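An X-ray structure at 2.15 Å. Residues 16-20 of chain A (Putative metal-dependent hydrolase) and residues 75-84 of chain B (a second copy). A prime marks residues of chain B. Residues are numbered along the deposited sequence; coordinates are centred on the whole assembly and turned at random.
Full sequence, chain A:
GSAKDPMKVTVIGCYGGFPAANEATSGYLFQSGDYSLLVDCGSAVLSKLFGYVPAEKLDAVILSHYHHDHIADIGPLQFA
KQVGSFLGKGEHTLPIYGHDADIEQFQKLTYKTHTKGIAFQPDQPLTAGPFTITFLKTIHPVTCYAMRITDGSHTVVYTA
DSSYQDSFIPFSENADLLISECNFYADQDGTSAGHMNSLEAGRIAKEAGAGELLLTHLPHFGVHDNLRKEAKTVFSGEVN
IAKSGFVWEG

Chain A (16-20) GGFPA
Chain B (75-84) GPLQFAKQVG

A short loop of chain A, residues 16-20, lies against one side of a helix of chain B, which spans residues 75-84 and continues beyond both ends. The contact is small, 277 Å² with both sides summed, and no hydrogen bond crosses it. It is built mainly from the Phe18 ring and the Gly17 carbonyl, set against Pro76′, Phe79′, Ala80′ and Val83′.

The helix is regular, with phi near -60° and psi near -40° through most of its length and i to i+4 bonds such as Ala80′ N to Pro76′ O at 2.9 Å and Val83′ N to Phe79′ O at 2.8 Å. The surface it offers is made by Pro76′, Phe79′, Ala80′ and Val83′, spaced three, one and three residues apart, so that they fall on one side; Leu77′ and Lys81′ send their CA-to-CB bonds away from the loop. On the helix the cover is shared almost evenly, with 29 to 33 Å² on each of these four residues; Pro76′ and Ala80′ are buried in the assembly. The register is set by two CA pairs: Gly17 to Phe79′ at 5.7 Å and Phe18 to Pro76′ at 5.0 Å.

Phe18 covers the most surface, 91 Å² as a whole residue. Its backbone is extended (phi -163°, psi 158°), its CA-to-CB bond points toward the helix, and chi1 of 64° (p) with chi2 of -85° lays the ring over Ala80′. The CA of Ala80′ sits 3.8 Å from the centroid of the Phe18 ring and 24° off its normal, a CH-pi contact over the face. Alanine suits this place because its single methyl lets the ring come down to the backbone: Phe18 CD1 is 3.5 Å from Ala80′ CA, and Phe18 CG is 3.5 Å from Ala80′ CB. One turn back, Phe18 CB approaches Pro76′ O at 3.5 Å, a carbonyl already engaged by the helix. Further along, Phe18 CE1 packs 3.5 Å from Val83′ CB; this valine, chi1 166° (t), points toward the loop and adds a branched apolar wall.

Gly17 is second, with 49 Å² covered. Its phi is 84° and its psi -57°; positive phi by itself favours glycine, and a CB here would be crowded by Phe18 CD1 at 3.5 Å. A weak hydrogen bond from Phe18 N to Gly16 O, 3.0 Å long, accompanies this conformation. The Gly17 carbonyl faces the helix: Gly17 O reaches Phe79′ CB at 3.5 Å and Pro76′ CA at 4.1 Å. Phe79′ points its CA-to-CB bond toward the loop with chi1 -74° (m) and chi2 -8°, and meets Gly17 O at the edge of its ring, near the ring plane.

Pro19 follows in an extended conformation (phi -80°, psi 138°) with a C-gamma endo pucker, touching only lightly: Pro19 CD lies 4.5 Å from Pro76′ CB, and the Pro76′ ring is C-gamma exo. The rule is economical: glycine shapes the turn, phenylalanine supplies the surface, and a small helix residue admits its face.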

ATOM      1  N   GLY A  16     -10.167   1.170  -8.712  1.00 17.93           N
ATOM      2  CA  GLY A  16      -9.949  -0.189  -9.141  1.00 18.36           C
ATOM      3  C   GLY A  16      -8.499  -0.368  -9.561  1.00 18.49           C
ATOM      4  O   GLY A  16      -7.960   0.506 -10.187  1.00 19.39           O
ATOM      5  N   GLY A  17      -7.885  -1.497  -9.210  1.00 19.10           N
ATOM      6  CA  GLY A  17      -6.578  -1.901  -9.717  1.00 18.79           C
ATOM      7  C   GLY A  17      -5.378  -1.310  -8.980  1.00 19.32           C
ATOM      8  O   GLY A  17      -4.531  -2.044  -8.454  1.00 19.71           O
ATOM      9  N   PHE A  18      -5.314   0.014  -8.921  1.00 18.51           N
ATOM     10  CA  PHE A  18      -4.152   0.731  -8.402  1.00 18.25           C
ATOM     11  C   PHE A  18      -4.623   2.163  -8.094  1.00 17.29           C
ATOM     12  O   PHE A  18      -5.616   2.607  -8.614  1.00 17.89           O
ATOM     13  CB  PHE A  18      -3.025   0.768  -9.440  1.00 18.25           C
ATOM     14  CG  PHE A  18      -3.386   1.538 -10.709  1.00 21.59           C
ATOM     15  CD1 PHE A  18      -4.057   0.924 -11.738  1.00 24.08           C
ATOM     16  CD2 PHE A  18      -3.026   2.871 -10.880  1.00 24.15           C
ATOM     17  CE1 PHE A  18      -4.373   1.624 -12.892  1.00 23.95           C
ATOM     18  CE2 PHE A  18      -3.347   3.563 -12.043  1.00 24.06           C
ATOM     19  CZ  PHE A  18      -4.012   2.930 -13.047  1.00 22.42           C
ATOM     20  N   PRO A  19      -3.922   2.869  -7.230  1.00 17.55           N
ATOM     21  CA  PRO A  19      -4.424   4.169  -6.805  1.00 18.26           C
ATOM     22  C   PRO A  19      -4.137   5.250  -7.837  1.00 18.94           C
ATOM     23  O   PRO A  19      -3.050   5.288  -8.418  1.00 19.34           O
ATOM     24  CB  PRO A  19      -3.608   4.439  -5.539  1.00 18.26           C
ATOM     25  CG  PRO A  19      -2.300   3.743  -5.836  1.00 18.74           C
ATOM     26  CD  PRO A  19      -2.718   2.473  -6.479  1.00 17.09           C
ATOM     27  N   ALA A  20      -5.116   6.110  -8.083  1.00 19.18           N
ATOM     28  CA  ALA A  20      -4.850   7.412  -8.682  1.00 19.32           C
ATOM     29  C   ALA A  20      -3.954   8.186  -7.704  1.00 19.30           C
ATOM     30  O   ALA A  20      -3.850   7.824  -6.511  1.00 19.51           O
ATOM     31  CB  ALA A  20      -6.196   8.198  -8.913  1.00 18.51           C
TER
ATOM     32  N   GLY B  75       2.535  -5.173  -6.017  1.00 17.22           N
ATOM     33  CA  GLY B  75       1.353  -5.740  -6.666  1.00 17.13           C
ATOM     34  C   GLY B  75       0.526  -4.687  -7.366  1.00 17.91           C
ATOM     35  O   GLY B  75       0.270  -4.780  -8.572  1.00 18.18           O
ATOM     36  N   PRO B  76       0.105  -3.660  -6.621  1.00 17.72           N
ATOM     37  CA  PRO B  76      -0.618  -2.578  -7.257  1.00 17.75           C
ATOM     38  C   PRO B  76       0.171  -1.942  -8.409  1.00 17.83           C
ATOM     39  O   PRO B  76      -0.421  -1.538  -9.399  1.00 17.24           O
ATOM     40  CB  PRO B  76      -0.858  -1.592  -6.119  1.00 17.65           C
ATOM     41  CG  PRO B  76      -0.852  -2.447  -4.872  1.00 17.42           C
ATOM     42  CD  PRO B  76       0.183  -3.511  -5.153  1.00 17.41           C
ATOM     43  N   LEU B  77       1.499  -1.912  -8.326  1.00 17.49           N
ATOM     44  CA  LEU B  77       2.291  -1.371  -9.448  1.00 16.86           C
ATOM     45  C   LEU B  77       2.176  -2.252 -10.685  1.00 17.39           C
ATOM     46  O   LEU B  77       2.099  -1.751 -11.810  1.00 16.23           O
ATOM     47  CB  LEU B  77       3.744  -1.160  -9.065  1.00 16.35           C
ATOM     48  CG  LEU B  77       4.656  -0.660 -10.168  1.00 17.64           C
ATOM     49  CD1 LEU B  77       4.155   0.670 -10.781  1.00 18.41           C
ATOM     50  CD2 LEU B  77       6.057  -0.547  -9.598  1.00 20.10           C
ATOM     51  N   GLN B  78       2.129  -3.561 -10.469  1.00 16.69           N
ATOM     52  CA  GLN B  78       1.929  -4.505 -11.542  1.00 17.49           C
ATOM     53  C   GLN B  78       0.570  -4.337 -12.173  1.00 18.59           C
ATOM     54  O   GLN B  78       0.451  -4.338 -13.410  1.00 18.68           O
ATOM     55  CB  GLN B  78       2.180  -5.951 -11.062  1.00 18.11           C
ATOM     56  CG  GLN B  78       3.659  -6.169 -10.651  1.00 15.90           C
ATOM     57  CD  GLN B  78       3.860  -7.456  -9.874  1.00 19.09           C
ATOM     58  OE1 GLN B  78       2.947  -7.927  -9.207  1.00 17.96           O
ATOM     59  NE2 GLN B  78       5.055  -8.048  -9.985  1.00 17.87           N
ATOM     60  N   PHE B  79      -0.456  -4.140 -11.363  1.00 17.79           N
ATOM     61  CA  PHE B  79      -1.740  -3.838 -11.962  1.00 18.65           C
ATOM     62  C   PHE B  79      -1.742  -2.481 -12.709  1.00 18.79           C
ATOM     63  O   PHE B  79      -2.375  -2.376 -13.743  1.00 18.54           O
ATOM     64  CB  PHE B  79      -2.848  -3.897 -10.938  1.00 18.25           C
ATOM     65  CG  PHE B  79      -3.233  -5.300 -10.500  1.00 20.81           C
ATOM     66  CD1 PHE B  79      -2.726  -6.450 -11.135  1.00 23.08           C
ATOM     67  CD2 PHE B  79      -4.192  -5.468  -9.493  1.00 21.64           C
ATOM     68  CE1 PHE B  79      -3.117  -7.739 -10.727  1.00 23.31           C
ATOM     69  CE2 PHE B  79      -4.593  -6.756  -9.091  1.00 24.83           C
ATOM     70  CZ  PHE B  79      -4.063  -7.886  -9.717  1.00 24.78           C
ATOM     71  N   ALA B  80      -1.039  -1.459 -12.194  1.00 18.49           N
ATOM     72  CA  ALA B  80      -0.972  -0.156 -12.869  1.00 19.11           C
ATOM     73  C   ALA B  80      -0.368  -0.328 -14.262  1.00 20.05           C
ATOM     74  O   ALA B  80      -0.850   0.262 -15.223  1.00 21.67           O
ATOM     75  CB  ALA B  80      -0.171   0.880 -12.040  1.00 17.61           C
ATOM     76  N   LYS B  81       0.672  -1.144 -14.380  1.00 19.90           N
ATOM     77  CA  LYS B  81       1.263  -1.405 -15.682  1.00 21.06           C
ATOM     78  C   LYS B  81       0.295  -2.151 -16.581  1.00 22.00           C
ATOM     79  O   LYS B  81       0.171  -1.826 -17.767  1.00 21.02           O
ATOM     80  CB  LYS B  81       2.576  -2.174 -15.545  1.00 20.96           C
ATOM     81  CG  LYS B  81       3.715  -1.327 -14.915  1.00 21.97           C
ATOM     82  CD  LYS B  81       4.159  -0.158 -15.783  1.00 22.73           C
ATOM     83  CE  LYS B  81       4.739  -0.661 -17.081  1.00 23.43           C
ATOM     84  NZ  LYS B  81       5.123   0.456 -17.940  1.00 24.51           N
ATOM     85  N   GLN B  82      -0.415  -3.132 -16.022  1.00 22.28           N
ATOM     86  CA  GLN B  82      -1.422  -3.819 -16.811  1.00 24.62           C
ATOM     87  C   GLN B  82      -2.526  -2.888 -17.321  1.00 24.31           C
ATOM     88  O   GLN B  82      -2.922  -2.961 -18.478  1.00 24.91           O
ATOM     89  CB  GLN B  82      -2.042  -4.973 -16.046  1.00 25.04           C
ATOM     90  CG  GLN B  82      -2.991  -5.869 -16.883  1.00 27.70           C
ATOM     91  CD  GLN B  82      -3.377  -7.117 -16.103  1.00 31.92           C
ATOM     92  OE1 GLN B  82      -3.334  -7.119 -14.873  1.00 35.57           O
ATOM     93  NE2 GLN B  82      -3.714  -8.195 -16.805  1.00 37.58           N
ATOM     94  N   VAL B  83      -3.025  -2.009 -16.470  1.00 23.47           N
ATOM     95  CA  VAL B  83      -4.064  -1.090 -16.922  1.00 24.03           C
ATOM     96  C   VAL B  83      -3.495  -0.122 -17.981  1.00 24.57           C
ATOM     97  O   VAL B  83      -4.159   0.137 -18.981  1.00 25.03           O
ATOM     98  CB  VAL B  83      -4.703  -0.356 -15.774  1.00 24.48           C
ATOM     99  CG1 VAL B  83      -5.532   0.861 -16.319  1.00 25.70           C
ATOM    100  CG2 VAL B  83      -5.552  -1.361 -14.929  1.00 23.97           C
ATOM    101  N   GLY B  84      -2.254   0.340 -17.797  1.00 24.20           N
ATOM    102  CA  GLY B  84      -1.574   1.166 -18.808  1.00 25.62           C
ATOM    103  C   GLY B  84      -1.541   0.544 -20.192  1.00 27.59           C
ATOM    104  O   GLY B  84      -1.831   1.193 -21.201  1.00 27.87           O
TER